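Local coordinates for protein putative agmatinase (Clostridium difficile, PDB 3LHL) that probably hydrolyses agmatine to putrescine and urea, as a manganese-dependent enzyme of the arginase family, at residues Y112-V117 with D150-Q155; G194-L199 with N240-D245; S209-T214 with G257-I262; V222-F227 with C264-E269. All blocks are in the same frame, centred on the assembly; numbering follows the deposited sequence.

Contact 1 of 4, residues Y112-V117 with D150-Q155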
loop_
_atom_site.group_PDB
_atom_site.type_symbol
_atom_site.label_atom_id
_atom_site.label_comp_id
_atom_site.label_asym_id
_atom_site.label_seq_id
_atom_site.Cartn_x
_atom_site.Cartn_y
_atom_site.Cartn_z
ATOM N N TYR A 112 -16.058 7.473 2.726
ATOM C CA TYR A 112 -15.615 7.585 4.114
ATOM C C TYR A 112 -14.879 8.901 4.349
ATOM O O TYR A 112 -13.653 8.935 4.421
ATOM C CB TYR A 112 -14.703 6.406 4.445
ATOM C CG TYR A 112 -15.385 5.058 4.347
ATOM C CD1 TYR A 112 -16.251 4.620 5.351
ATOM C CD2 TYR A 112 -15.143 4.205 3.271
ATOM C CE1 TYR A 112 -16.853 3.365 5.289
ATOM C CE2 TYR A 112 -15.740 2.944 3.199
ATOM C CZ TYR A 112 -16.592 2.527 4.215
ATOM O OH TYR A 112 -17.155 1.262 4.186
ATOM N N ASN A 113 -15.639 9.983 4.477
ATOM C CA ASN A 113 -15.068 11.308 4.681
ATOM C C ASN A 113 -14.142 11.370 5.891
ATOM O O ASN A 113 -13.109 12.035 5.855
ATOM C CB ASN A 113 -16.180 12.343 4.848
ATOM C CG ASN A 113 -15.670 13.769 4.719
ATOM O OD1 ASN A 113 -16.051 14.653 5.490
ATOM N ND2 ASN A 113 -14.812 14.001 3.733
ATOM N N ASP A 114 -14.519 10.685 6.965
ATOM C CA ASP A 114 -13.713 10.677 8.178
ATOM C C ASP A 114 -12.830 9.435 8.214
ATOM O O ASP A 114 -13.059 8.522 9.003
ATOM C CB ASP A 114 -14.621 10.705 9.410
ATOM C CG ASP A 114 -13.845 10.557 10.704
ATOM O OD1 ASP A 114 -12.875 11.326 10.906
ATOM O OD2 ASP A 114 -14.205 9.673 11.517
ATOM N N ILE A 115 -11.816 9.403 7.361
ATOM C CA ILE A 115 -10.940 8.244 7.299
ATOM C C ILE A 115 -9.506 8.560 7.698
ATOM O O ILE A 115 -9.046 9.690 7.559
ATOM C CB ILE A 115 -10.959 7.632 5.872
ATOM C CG1 ILE A 115 -10.150 6.335 5.844
ATOM C CG2 ILE A 115 -10.402 8.632 4.866
ATOM C CD1 ILE A 115 -10.234 5.590 4.528
ATOM N N TYR A 116 -8.810 7.550 8.208
ATOM C CA TYR A 116 -7.418 7.690 8.623
ATOM C C TYR A 116 -6.525 6.915 7.662
ATOM O O TYR A 116 -6.936 5.903 7.095
ATOM C CB TYR A 116 -7.246 7.170 10.050
ATOM C CG TYR A 116 -8.004 7.998 11.060
ATOM C CD1 TYR A 116 -7.427 9.134 11.631
ATOM C CD2 TYR A 116 -9.318 7.686 11.397
ATOM C CE1 TYR A 116 -8.141 9.943 12.510
ATOM C CE2 TYR A 116 -10.046 8.490 12.274
ATOM C CZ TYR A 116 -9.450 9.619 12.826
ATOM O OH TYR A 116 -10.168 10.431 13.675
ATOM N N VAL A 117 -5.302 7.396 7.482
ATOM C CA VAL A 117 -4.357 6.764 6.575
ATOM C C VAL A 117 -3.139 6.184 7.293
ATOM O O VAL A 117 -2.450 6.886 8.035
ATOM C CB VAL A 117 -3.847 7.779 5.519
ATOM C CG1 VAL A 117 -2.836 7.110 4.597
ATOM C CG2 VAL A 117 -5.015 8.346 4.727
ATOM N N ASP A 150 -4.304 17.666 8.759
ATOM C CA ASP A 150 -3.585 17.144 9.918
ATOM C C ASP A 150 -4.323 16.110 10.764
ATOM O O ASP A 150 -5.550 15.993 10.718
ATOM C CB ASP A 150 -3.158 18.292 10.836
ATOM C CG ASP A 150 -2.391 19.385 10.104
ATOM O OD1 ASP A 150 -1.678 19.084 9.122
ATOM O OD2 ASP A 150 -2.494 20.553 10.532
ATOM N N ASN A 151 -3.542 15.363 11.541
ATOM C CA ASN A 151 -4.060 14.351 12.454
ATOM C C ASN A 151 -4.845 13.228 11.796
ATOM O O ASN A 151 -5.751 12.666 12.402
ATOM C CB ASN A 151 -4.923 15.037 13.517
ATOM C CG ASN A 151 -4.163 16.124 14.262
ATOM O OD1 ASN A 151 -4.664 17.229 14.453
ATOM N ND2 ASN A 151 -2.943 15.812 14.679
ATOM N N LYS A 152 -4.501 12.897 10.558
ATOM C CA LYS A 152 -5.193 11.823 9.851
ATOM C C LYS A 152 -4.197 10.832 9.255
ATOM O O LYS A 152 -4.522 9.664 9.040
ATOM C CB LYS A 152 -6.054 12.393 8.719
ATOM C CG LYS A 152 -6.933 13.568 9.112
ATOM C CD LYS A 152 -7.942 13.198 10.185
ATOM C CE LYS A 152 -8.912 12.143 9.703
ATOM N NZ LYS A 152 -10.022 11.962 10.679
ATOM N N ILE A 153 -2.985 11.311 8.988
ATOM C CA ILE A 153 -1.954 10.484 8.377
ATOM C C ILE A 153 -0.903 10.014 9.371
ATOM O O ILE A 153 -0.368 10.808 10.149
ATOM C CB ILE A 153 -1.278 11.259 7.231
ATOM C CG1 ILE A 153 -2.361 11.757 6.264
ATOM C CG2 ILE A 153 -0.263 10.376 6.513
ATOM C CD1 ILE A 153 -1.853 12.669 5.172
ATOM N N PHE A 154 -0.622 8.712 9.336
ATOM C CA PHE A 154 0.357 8.082 10.219
ATOM C C PHE A 154 1.365 7.325 9.368
ATOM O O PHE A 154 1.006 6.399 8.646
ATOM C CB PHE A 154 -0.355 7.132 11.181
ATOM C CG PHE A 154 -1.342 7.820 12.066
ATOM C CD1 PHE A 154 -0.999 8.179 13.365
ATOM C CD2 PHE A 154 -2.598 8.175 11.577
ATOM C CE1 PHE A 154 -1.889 8.888 14.166
ATOM C CE2 PHE A 154 -3.498 8.885 12.371
ATOM C CZ PHE A 154 -3.140 9.243 13.668
ATOM N N GLN A 155 2.628 7.723 9.463
ATOM C CA GLN A 155 3.678 7.115 8.664
ATOM C C GLN A 155 4.624 6.295 9.524
ATOM O O GLN A 155 4.944 6.680 10.648
ATOM C CB GLN A 155 4.429 8.219 7.920
ATOM C CG GLN A 155 3.483 9.292 7.376
ATOM C CD GLN A 155 4.173 10.299 6.486
ATOM O OE1 GLN A 155 4.614 9.972 5.381
ATOM N NE2 GLN A 155 4.273 11.533 6.961
#

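Contact 2 of 4, residues G194-L199 with N240-D245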
loop_
_atom_site.group_PDB
_atom_site.type_symbol
_atom_site.label_atom_id
_atom_site.label_comp_id
_atom_site.label_asym_id
_atom_site.label_seq_id
_atom_site.Cartn_x
_atom_site.Cartn_y
_atom_site.Cartn_z
ATOM N N GLY A 194 -11.757 1.421 16.359
ATOM C CA GLY A 194 -13.050 1.676 15.746
ATOM C C GLY A 194 -13.077 2.666 14.598
ATOM O O GLY A 194 -14.152 3.041 14.138
ATOM N N LYS A 195 -11.912 3.093 14.124
ATOM C CA LYS A 195 -11.856 4.050 13.031
ATOM C C LYS A 195 -11.695 3.397 11.663
ATOM O O LYS A 195 -11.307 2.233 11.557
ATOM C CB LYS A 195 -10.727 5.054 13.269
ATOM C CG LYS A 195 -10.969 5.961 14.472
ATOM C CD LYS A 195 -12.297 6.697 14.335
ATOM C CE LYS A 195 -12.636 7.501 15.581
ATOM N NZ LYS A 195 -11.619 8.545 15.869
ATOM N N ASN A 196 -12.012 4.160 10.619
ATOM C CA ASN A 196 -11.909 3.684 9.247
ATOM C C ASN A 196 -10.525 4.031 8.716
ATOM O O ASN A 196 -10.078 5.178 8.793
ATOM C CB ASN A 196 -12.994 4.331 8.389
ATOM C CG ASN A 196 -14.387 3.948 8.839
ATOM O OD1 ASN A 196 -15.276 4.795 8.945
ATOM N ND2 ASN A 196 -14.588 2.662 9.104
ATOM N N ILE A 197 -9.858 3.029 8.160
ATOM C CA ILE A 197 -8.503 3.204 7.678
ATOM C C ILE A 197 -8.242 2.837 6.218
ATOM O O ILE A 197 -8.837 1.903 5.673
ATOM C CB ILE A 197 -7.520 2.365 8.573
ATOM C CG1 ILE A 197 -7.227 3.104 9.882
ATOM C CG2 ILE A 197 -6.224 2.063 7.829
ATOM C CD1 ILE A 197 -8.402 3.195 10.841
ATOM N N TYR A 198 -7.360 3.604 5.587
ATOM C CA TYR A 198 -6.928 3.287 4.235
ATOM C C TYR A 198 -5.472 2.908 4.473
ATOM O O TYR A 198 -4.676 3.733 4.922
ATOM C CB TYR A 198 -6.970 4.477 3.284
ATOM C CG TYR A 198 -6.578 4.050 1.883
ATOM C CD1 TYR A 198 -7.542 3.664 0.954
ATOM C CD2 TYR A 198 -5.234 3.928 1.523
ATOM C CE1 TYR A 198 -7.178 3.160 -0.298
ATOM C CE2 TYR A 198 -4.860 3.425 0.278
ATOM C CZ TYR A 198 -5.836 3.041 -0.628
ATOM O OH TYR A 198 -5.468 2.519 -1.852
ATOM N N LEU A 199 -5.131 1.658 4.197
ATOM C CA LEU A 199 -3.771 1.179 4.411
ATOM C C LEU A 199 -2.962 1.135 3.127
ATOM O O LEU A 199 -3.282 0.383 2.209
ATOM C CB LEU A 199 -3.815 -0.214 5.038
ATOM C CG LEU A 199 -2.502 -0.979 5.200
ATOM C CD1 LEU A 199 -1.581 -0.255 6.170
ATOM C CD2 LEU A 199 -2.813 -2.388 5.698
ATOM N N ASN A 240 -10.903 -0.589 11.129
ATOM C CA ASN A 240 -11.654 -1.026 9.964
ATOM C C ASN A 240 -10.971 -0.597 8.668
ATOM O O ASN A 240 -10.987 0.577 8.297
ATOM C CB ASN A 240 -13.083 -0.469 10.043
ATOM C CG ASN A 240 -13.970 -0.965 8.914
ATOM O OD1 ASN A 240 -13.849 -2.109 8.474
ATOM N ND2 ASN A 240 -14.880 -0.113 8.454
ATOM N N ILE A 241 -10.351 -1.554 7.989
ATOM C CA ILE A 241 -9.676 -1.260 6.734
ATOM C C ILE A 241 -10.710 -1.282 5.615
ATOM O O ILE A 241 -11.270 -2.326 5.300
ATOM C CB ILE A 241 -8.552 -2.283 6.450
ATOM C CG1 ILE A 241 -7.499 -2.198 7.561
ATOM C CG2 ILE A 241 -7.902 -1.990 5.101
ATOM C CD1 ILE A 241 -6.368 -3.203 7.442
ATOM N N VAL A 242 -10.969 -0.117 5.031
ATOM C CA VAL A 242 -11.953 -0.003 3.961
ATOM C C VAL A 242 -11.304 0.125 2.590
ATOM O O VAL A 242 -11.990 0.246 1.572
ATOM C CB VAL A 242 -12.876 1.209 4.201
ATOM C CG1 VAL A 242 -13.730 0.962 5.433
ATOM C CG2 VAL A 242 -12.041 2.478 4.379
ATOM N N GLY A 243 -9.976 0.090 2.579
ATOM C CA GLY A 243 -9.219 0.195 1.349
ATOM C C GLY A 243 -7.776 -0.167 1.644
ATOM O O GLY A 243 -7.263 0.152 2.721
ATOM N N CYS A 244 -7.108 -0.822 0.699
ATOM C CA CYS A 244 -5.726 -1.226 0.914
ATOM C C CYS A 244 -4.935 -1.389 -0.380
ATOM O O CYS A 244 -5.508 -1.587 -1.457
ATOM C CB CYS A 244 -5.705 -2.547 1.699
ATOM S SG CYS A 244 -4.059 -3.207 2.080
ATOM N N ASP A 245 -3.612 -1.294 -0.268
ATOM C CA ASP A 245 -2.737 -1.483 -1.415
ATOM C C ASP A 245 -1.281 -1.711 -1.004
ATOM O O ASP A 245 -0.860 -1.328 0.090
ATOM C CB ASP A 245 -2.825 -0.285 -2.379
ATOM C CG ASP A 245 -2.185 0.989 -1.820
ATOM O OD1 ASP A 245 -1.032 0.926 -1.329
ATOM O OD2 ASP A 245 -2.832 2.060 -1.891
HETATM O O HOH W 1 -7.334 0.429 -2.713
#

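Contact 3 of 4, residues S209-T214 with G257-I262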
loop_
_atom_site.group_PDB
_atom_site.type_symbol
_atom_site.label_atom_id
_atom_site.label_comp_id
_atom_site.label_asym_id
_atom_site.label_seq_id
_atom_site.Cartn_x
_atom_site.Cartn_y
_atom_site.Cartn_z
ATOM N N SER A 209 18.385 -4.639 1.371
ATOM C CA SER A 209 19.021 -5.937 1.133
ATOM C C SER A 209 18.034 -7.092 1.252
ATOM O O SER A 209 18.312 -8.211 0.820
ATOM C CB SER A 209 20.178 -6.154 2.109
ATOM O OG SER A 209 21.188 -5.182 1.922
ATOM N N VAL A 210 16.884 -6.815 1.852
ATOM C CA VAL A 210 15.844 -7.818 2.018
ATOM C C VAL A 210 14.902 -7.760 0.818
ATOM O O VAL A 210 14.523 -8.794 0.271
ATOM C CB VAL A 210 15.028 -7.557 3.306
ATOM C CG1 VAL A 210 13.802 -8.476 3.355
ATOM C CG2 VAL A 210 15.921 -7.758 4.534
ATOM N N PHE A 211 14.533 -6.545 0.418
ATOM C CA PHE A 211 13.614 -6.334 -0.703
ATOM C C PHE A 211 14.267 -5.385 -1.710
ATOM O O PHE A 211 13.892 -4.222 -1.812
ATOM C CB PHE A 211 12.307 -5.720 -0.187
ATOM C CG PHE A 211 11.180 -5.709 -1.197
ATOM C CD1 PHE A 211 10.339 -6.811 -1.335
ATOM C CD2 PHE A 211 10.951 -4.594 -1.992
ATOM C CE1 PHE A 211 9.279 -6.800 -2.252
ATOM C CE2 PHE A 211 9.900 -4.570 -2.911
ATOM C CZ PHE A 211 9.063 -5.676 -3.039
ATOM N N PRO A 212 15.254 -5.879 -2.470
ATOM C CA PRO A 212 15.934 -5.034 -3.453
ATOM C C PRO A 212 15.148 -4.827 -4.747
ATOM O O PRO A 212 15.472 -3.938 -5.545
ATOM C CB PRO A 212 17.252 -5.770 -3.666
ATOM C CG PRO A 212 16.839 -7.206 -3.546
ATOM C CD PRO A 212 15.908 -7.197 -2.356
ATOM N N GLY A 213 14.118 -5.643 -4.950
ATOM C CA GLY A 213 13.310 -5.528 -6.152
ATOM C C GLY A 213 12.351 -4.360 -6.046
ATOM O O GLY A 213 11.127 -4.541 -6.050
ATOM N N THR A 214 12.914 -3.157 -5.945
ATOM C CA THR A 214 12.120 -1.945 -5.819
ATOM C C THR A 214 12.867 -0.785 -6.469
ATOM O O THR A 214 14.079 -0.859 -6.683
ATOM C CB THR A 214 11.828 -1.630 -4.331
ATOM O OG1 THR A 214 10.793 -0.642 -4.244
ATOM C CG2 THR A 214 13.077 -1.115 -3.635
ATOM N N GLY A 257 14.734 -13.054 -7.351
ATOM C CA GLY A 257 13.299 -13.267 -7.411
ATOM C C GLY A 257 12.616 -13.261 -6.051
ATOM O O GLY A 257 11.385 -13.289 -5.975
ATOM N N VAL A 258 13.393 -13.210 -4.973
ATOM C CA VAL A 258 12.808 -13.228 -3.632
ATOM C C VAL A 258 11.846 -12.075 -3.326
ATOM O O VAL A 258 10.872 -12.260 -2.597
ATOM C CB VAL A 258 13.914 -13.308 -2.557
ATOM C CG1 VAL A 258 13.327 -13.059 -1.169
ATOM C CG2 VAL A 258 14.565 -14.705 -2.607
ATOM N N SER A 259 12.104 -10.896 -3.889
ATOM C CA SER A 259 11.233 -9.745 -3.668
ATOM C C SER A 259 9.793 -10.053 -4.070
ATOM O O SER A 259 8.849 -9.601 -3.429
ATOM C CB SER A 259 11.728 -8.542 -4.472
ATOM O OG SER A 259 12.967 -8.081 -3.972
ATOM N N THR A 260 9.632 -10.823 -5.140
ATOM C CA THR A 260 8.308 -11.191 -5.625
ATOM C C THR A 260 7.630 -12.127 -4.626
ATOM O O THR A 260 6.436 -12.007 -4.345
ATOM C CB THR A 260 8.415 -11.890 -6.999
ATOM O OG1 THR A 260 9.035 -10.996 -7.934
ATOM C CG2 THR A 260 7.030 -12.292 -7.522
ATOM N N VAL A 261 8.409 -13.058 -4.088
ATOM C CA VAL A 261 7.895 -14.014 -3.126
ATOM C C VAL A 261 7.438 -13.263 -1.883
ATOM O O VAL A 261 6.394 -13.560 -1.313
ATOM C CB VAL A 261 8.984 -15.044 -2.747
ATOM C CG1 VAL A 261 8.439 -16.033 -1.732
ATOM C CG2 VAL A 261 9.458 -15.770 -3.999
ATOM N N ILE A 262 8.231 -12.282 -1.469
ATOM C CA ILE A 262 7.898 -11.481 -0.297
ATOM C C ILE A 262 6.575 -10.747 -0.517
ATOM O O ILE A 262 5.722 -10.710 0.371
ATOM C CB ILE A 262 9.008 -10.450 -0.005
ATOM C CG1 ILE A 262 10.314 -11.185 0.333
ATOM C CG2 ILE A 262 8.575 -9.518 1.112
ATOM C CD1 ILE A 262 11.500 -10.273 0.632
#

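Contact 4 of 4, residues V222-F227 with C264-E269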
loop_
_atom_site.group_PDB
_atom_site.type_symbol
_atom_site.label_atom_id
_atom_site.label_comp_id
_atom_site.label_asym_id
_atom_site.label_seq_id
_atom_site.Cartn_x
_atom_site.Cartn_y
_atom_site.Cartn_z
ATOM N N VAL A 222 13.405 -2.548 8.054
ATOM C CA VAL A 222 13.117 -3.751 8.837
ATOM C C VAL A 222 13.157 -4.996 7.959
ATOM O O VAL A 222 12.976 -4.914 6.739
ATOM C CB VAL A 222 11.721 -3.679 9.493
ATOM C CG1 VAL A 222 11.740 -2.712 10.671
ATOM C CG2 VAL A 222 10.686 -3.249 8.463
ATOM N N ASN A 223 13.418 -6.146 8.571
ATOM C CA ASN A 223 13.443 -7.396 7.820
ATOM C C ASN A 223 12.011 -7.915 7.792
ATOM O O ASN A 223 11.111 -7.265 8.319
ATOM C CB ASN A 223 14.370 -8.426 8.474
ATOM C CG ASN A 223 14.046 -8.665 9.937
ATOM O OD1 ASN A 223 12.881 -8.721 10.333
ATOM N ND2 ASN A 223 15.084 -8.830 10.745
ATOM N N TYR A 224 11.792 -9.081 7.196
ATOM C CA TYR A 224 10.441 -9.616 7.113
ATOM C C TYR A 224 9.855 -10.089 8.441
ATOM O O TYR A 224 8.662 -9.923 8.687
ATOM C CB TYR A 224 10.363 -10.773 6.111
ATOM C CG TYR A 224 8.933 -11.197 5.876
ATOM C CD1 TYR A 224 8.129 -10.517 4.963
ATOM C CD2 TYR A 224 8.345 -12.203 6.647
ATOM C CE1 TYR A 224 6.781 -10.816 4.827
ATOM C CE2 TYR A 224 6.991 -12.512 6.519
ATOM C CZ TYR A 224 6.217 -11.810 5.607
ATOM O OH TYR A 224 4.875 -12.080 5.486
ATOM N N ARG A 225 10.682 -10.693 9.285
ATOM C CA ARG A 225 10.203 -11.197 10.566
ATOM C C ARG A 225 9.648 -10.064 11.423
ATOM O O ARG A 225 8.627 -10.218 12.096
ATOM C CB ARG A 225 11.327 -11.914 11.317
ATOM C CG ARG A 225 10.859 -13.158 12.056
ATOM C CD ARG A 225 11.891 -13.634 13.058
ATOM N NE ARG A 225 13.224 -13.663 12.474
ATOM C CZ ARG A 225 14.331 -13.939 13.154
ATOM N NH1 ARG A 225 14.268 -14.215 14.450
ATOM N NH2 ARG A 225 15.501 -13.925 12.536
ATOM N N GLU A 226 10.325 -8.922 11.395
ATOM C CA GLU A 226 9.881 -7.758 12.152
ATOM C C GLU A 226 8.614 -7.183 11.522
ATOM O O GLU A 226 7.653 -6.861 12.217
ATOM C CB GLU A 226 10.972 -6.685 12.162
ATOM C CG GLU A 226 12.274 -7.126 12.825
ATOM C CD GLU A 226 13.424 -6.166 12.563
ATOM O OE1 GLU A 226 13.784 -5.973 11.383
ATOM O OE2 GLU A 226 13.969 -5.609 13.537
ATOM N N PHE A 227 8.610 -7.072 10.199
ATOM C CA PHE A 227 7.463 -6.509 9.500
ATOM C C PHE A 227 6.156 -7.277 9.675
ATOM O O PHE A 227 5.107 -6.672 9.905
ATOM C CB PHE A 227 7.750 -6.380 8.002
ATOM C CG PHE A 227 6.679 -5.637 7.250
ATOM C CD1 PHE A 227 6.580 -4.250 7.344
ATOM C CD2 PHE A 227 5.741 -6.324 6.487
ATOM C CE1 PHE A 227 5.562 -3.557 6.690
ATOM C CE2 PHE A 227 4.715 -5.639 5.826
ATOM C CZ PHE A 227 4.626 -4.254 5.930
ATOM N N CYS A 264 4.198 -11.601 -2.496
ATOM C CA CYS A 264 3.134 -12.589 -2.539
ATOM C C CYS A 264 2.688 -12.960 -1.138
ATOM O O CYS A 264 1.493 -13.048 -0.867
ATOM C CB CYS A 264 3.596 -13.835 -3.288
ATOM S SG CYS A 264 3.720 -13.610 -5.081
ATOM N N LYS A 265 3.651 -13.164 -0.244
ATOM C CA LYS A 265 3.327 -13.530 1.126
ATOM C C LYS A 265 2.634 -12.369 1.834
ATOM O O LYS A 265 1.677 -12.569 2.584
ATOM C CB LYS A 265 4.594 -13.935 1.882
ATOM C CG LYS A 265 4.333 -14.542 3.258
ATOM C CD LYS A 265 5.629 -15.043 3.886
ATOM C CE LYS A 265 5.364 -15.850 5.143
ATOM N NZ LYS A 265 6.603 -16.535 5.614
ATOM N N ILE A 266 3.111 -11.152 1.594
ATOM C CA ILE A 266 2.497 -9.990 2.216
ATOM C C ILE A 266 1.060 -9.865 1.712
ATOM O O ILE A 266 0.142 -9.573 2.474
ATOM C CB ILE A 266 3.307 -8.706 1.911
ATOM C CG1 ILE A 266 4.624 -8.745 2.692
ATOM C CG2 ILE A 266 2.503 -7.463 2.282
ATOM C CD1 ILE A 266 5.521 -7.541 2.473
ATOM N N LEU A 267 0.871 -10.107 0.423
ATOM C CA LEU A 267 -0.461 -10.038 -0.161
ATOM C C LEU A 267 -1.380 -11.027 0.562
ATOM O O LEU A 267 -2.505 -10.685 0.948
ATOM C CB LEU A 267 -0.398 -10.372 -1.655
ATOM C CG LEU A 267 -1.737 -10.583 -2.365
ATOM C CD1 LEU A 267 -2.594 -9.331 -2.265
ATOM C CD2 LEU A 267 -1.483 -10.948 -3.818
ATOM N N ARG A 268 -0.895 -12.249 0.754
ATOM C CA ARG A 268 -1.696 -13.271 1.426
ATOM C C ARG A 268 -2.102 -12.884 2.844
ATOM O O ARG A 268 -3.288 -12.910 3.179
ATOM C CB ARG A 268 -0.951 -14.603 1.483
ATOM C CG ARG A 268 -1.798 -15.721 2.082
ATOM C CD ARG A 268 -0.984 -16.974 2.305
ATOM N NE ARG A 268 -0.010 -16.791 3.376
ATOM C CZ ARG A 268 1.007 -17.610 3.614
ATOM N NH1 ARG A 268 1.196 -18.678 2.850
ATOM N NH2 ARG A 268 1.832 -17.365 4.621
ATOM N N GLU A 269 -1.123 -12.524 3.671
ATOM C CA GLU A 269 -1.408 -12.163 5.057
ATOM C C GLU A 269 -2.412 -11.014 5.152
ATOM O O GLU A 269 -3.303 -11.031 6.004
ATOM C CB GLU A 269 -0.113 -11.791 5.795
ATOM C CG GLU A 269 1.030 -12.788 5.605
ATOM C CD GLU A 269 0.694 -14.199 6.078
ATOM O OE1 GLU A 269 1.177 -14.605 7.160
ATOM O OE2 GLU A 269 -0.054 -14.903 5.368
HETATM O O HOH W 2 3.780 -13.501 7.621
#

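Contact 1 of 4, residues Y112-V117 with D150-Q155
K152, just before strand 153-158, reaches across to three consecutive residues, D114, I115 and Y116. Its CB lies near the carbonyl oxygen of I115. Bends at chi2 (-62°) and chi3 (-63°) then turn CD and CE back across the 112-117 segment, where CD passes Y116 CE1 and K152 CE comes to 3.3 Å from I115 O. The same CE sits over one face of the Y116 ring, displaced toward its rim, in a CH-pi contact. At the tip, K152 NZ stands 3.6 Å from the centroid of the Y116 ring in a cation-pi interaction, and also forms a salt bridge with D114 OD1, at 2.9 Å and nearly in line with the carboxylate C-O bond. A carboxylate and an aromatic face thus share one ammonium group. Y116 CD1 comes up to the edge of the F154 ring, 4.0 Å from F154 CE2, while N151 O lies at the edge of the Y116 ring. Between the backbones, V117 N bonds to K152 O (2.9 Å) and V117 O receives F154 N, the parallel pattern that pairs V117 with I153. Strands 115-120 and 153-158 belong to a beta-alpha-beta unit of the arginase fold. I153 rests on W145 of the unit's helix 140-148, and V117 on F105 of helix 101-111, which precedes the unit, while Y116 also packs on I197 of strand 196-202.

Contact 2 of 4, residues G194-L199 with N240-D245
Y198 and D245 cross at about a right angle, with ring and carboxylate planes 60° apart. The Y198 hydroxyl donates to D245 OD2 over 2.7 Å, approaching on the anti side of the carboxylate and 22° out of its plane. CG of Y198 is anti to the backbone N (chi1 -177°), and the ring lies with one face against the backbone of G243, Y198 CD1 being 3.9 Å from G243 CA; the lack of a side chain there permits this approach. A water donates both to Y198 OH and to C244 O. On the other face of the sheet, L199 crosses I241 at a slant, its CD2 4.0 Å from I241 CD1 and 3.9 Å from C244 SG. N196 and N240 lie side by side, pointing the same way. Parallel backbone bonds join the strands, but V242 is an extra residue, a beta bulge: V242 N donates to I197 O, while L199 N donates to G243 O at 3.0 Å. D245 is further held by T101 and T200. These strands, 196-202 and 240-247, are central in the parallel sheet, flanked by strands 115-120 and 90-95, and helix 101-111 covers Y198 and V242.

Contact 3 of 4, residues S209-T214 with G257-I262
S259 and I262, one turn apart at the start of helix 258-278, receive F211 and V210 of the 209-214 loop, which includes an inverse gamma turn centred on G213. The loop follows strand 196-202 of the arginase fold and runs beside the metal site. Along the helix, G257 comes first as the N-cap residue, and its carbonyl oxygen takes a weak bond from T260 N. S259 then carries most of the contact with three different atoms. Its CB sits over one face of the F211 ring, toward the rim, in a CH-pi contact 4.0 Å from the ring centroid. Its carbonyl oxygen approaches the ring too, S259 O lying 3.1 Å from F211 CE1. Its OG accepts a hydrogen bond from the gamma-turn amide, G213 N, at 2.9 Å with an N-H...O angle of 144°, and is also hydrogen-bonded to D254, so the hydroxyl ties the loop to the helix and to the segment before it. T260 faces the other way, onto M34 and E37 of helix 30-38. At I262 the contact becomes apolar: its CG2 is 4.1 Å from F211 CD1. F211 also touches L203 and L249, and its side chain is about 5 Å from that of D204, a manganese ligand; the side chain of V210 is about 6 Å from a bound manganese. V210 and I262 cross at about a right angle, and I262 CD1 reaches 3.4 Å from V210 O and 4.0 Å from V210 CG1.

Contact 4 of 4, residues V222-F227 with C264-E269
Y224 and F227, on one side of the short helix 224-227, pack against I266 and K265 of helix 258-278, the last helix of the arginase fold. The apolar contacts centre on I266. Its CG1 meets the Y224 ring at the edge and in its plane, Y224 CE1 being 3.7 Å from I266 CG1, and the two side chains slide past each other in opposite directions. F227 instead crosses I266 at about a right angle, with F227 CE2 3.9 Å from I266 CD1. Both aromatic rings are carried toward the long helix by the same torsion, CG anti to the backbone N (chi1 -172°). The extended aliphatic chain of K265 runs obliquely beside the end of Y224, its CG 3.4 Å from Y224 OH. F231 of helix 229-235 touches both Y224 and I266, and L203 touches I266.

The polar link between the segments is carried by water. Y224 OH donates to it at 2.8 Å, and the water in turn donates to E269 OE1 at 2.9 Å, an oxygen also hydrogen-bonded to S45. The other oxygen, E269 OE2, forms a salt bridge with R268 NE at 2.7 Å, lying in the guanidinium plane, while R268 NH1 reaches E42 O; the carboxylate is thus gripped at both oxygens.

At the start of the short helix, the N-cap residue N223 and E226 make a capping box next to Y224. E226 N donates to N223 OD1 at 2.8 Å, and N223 N returns a bond of 2.8 Å to E226 OE1, nearly straight at 172°.

Overall arrangement
Contacts 1 and 2 lie in the same parallel sheet and adjoin through strands 115-120 and 196-202, where Y116 N and N196 O are 2.8 Å apart, a probable hydrogen bond. Contacts 3 and 4 share helix 258-278 and meet where I262 CG2 lies 4.0 Å from Y224 CD1. The two pairs are separate: contacts 2 and 4 come within about 7 Å at their nearest atoms, and the centres of contacts 1 and 3 are about 29 Å apart. The manganese ligands D121 and D202 belong to the ends of strands 115-120 and 196-202. Contact 3 comes nearest to a bound manganese, about 6 Å from the V210 side chain; for V117, D245 and Y224 the distances are about 11, 9 and 9 Å.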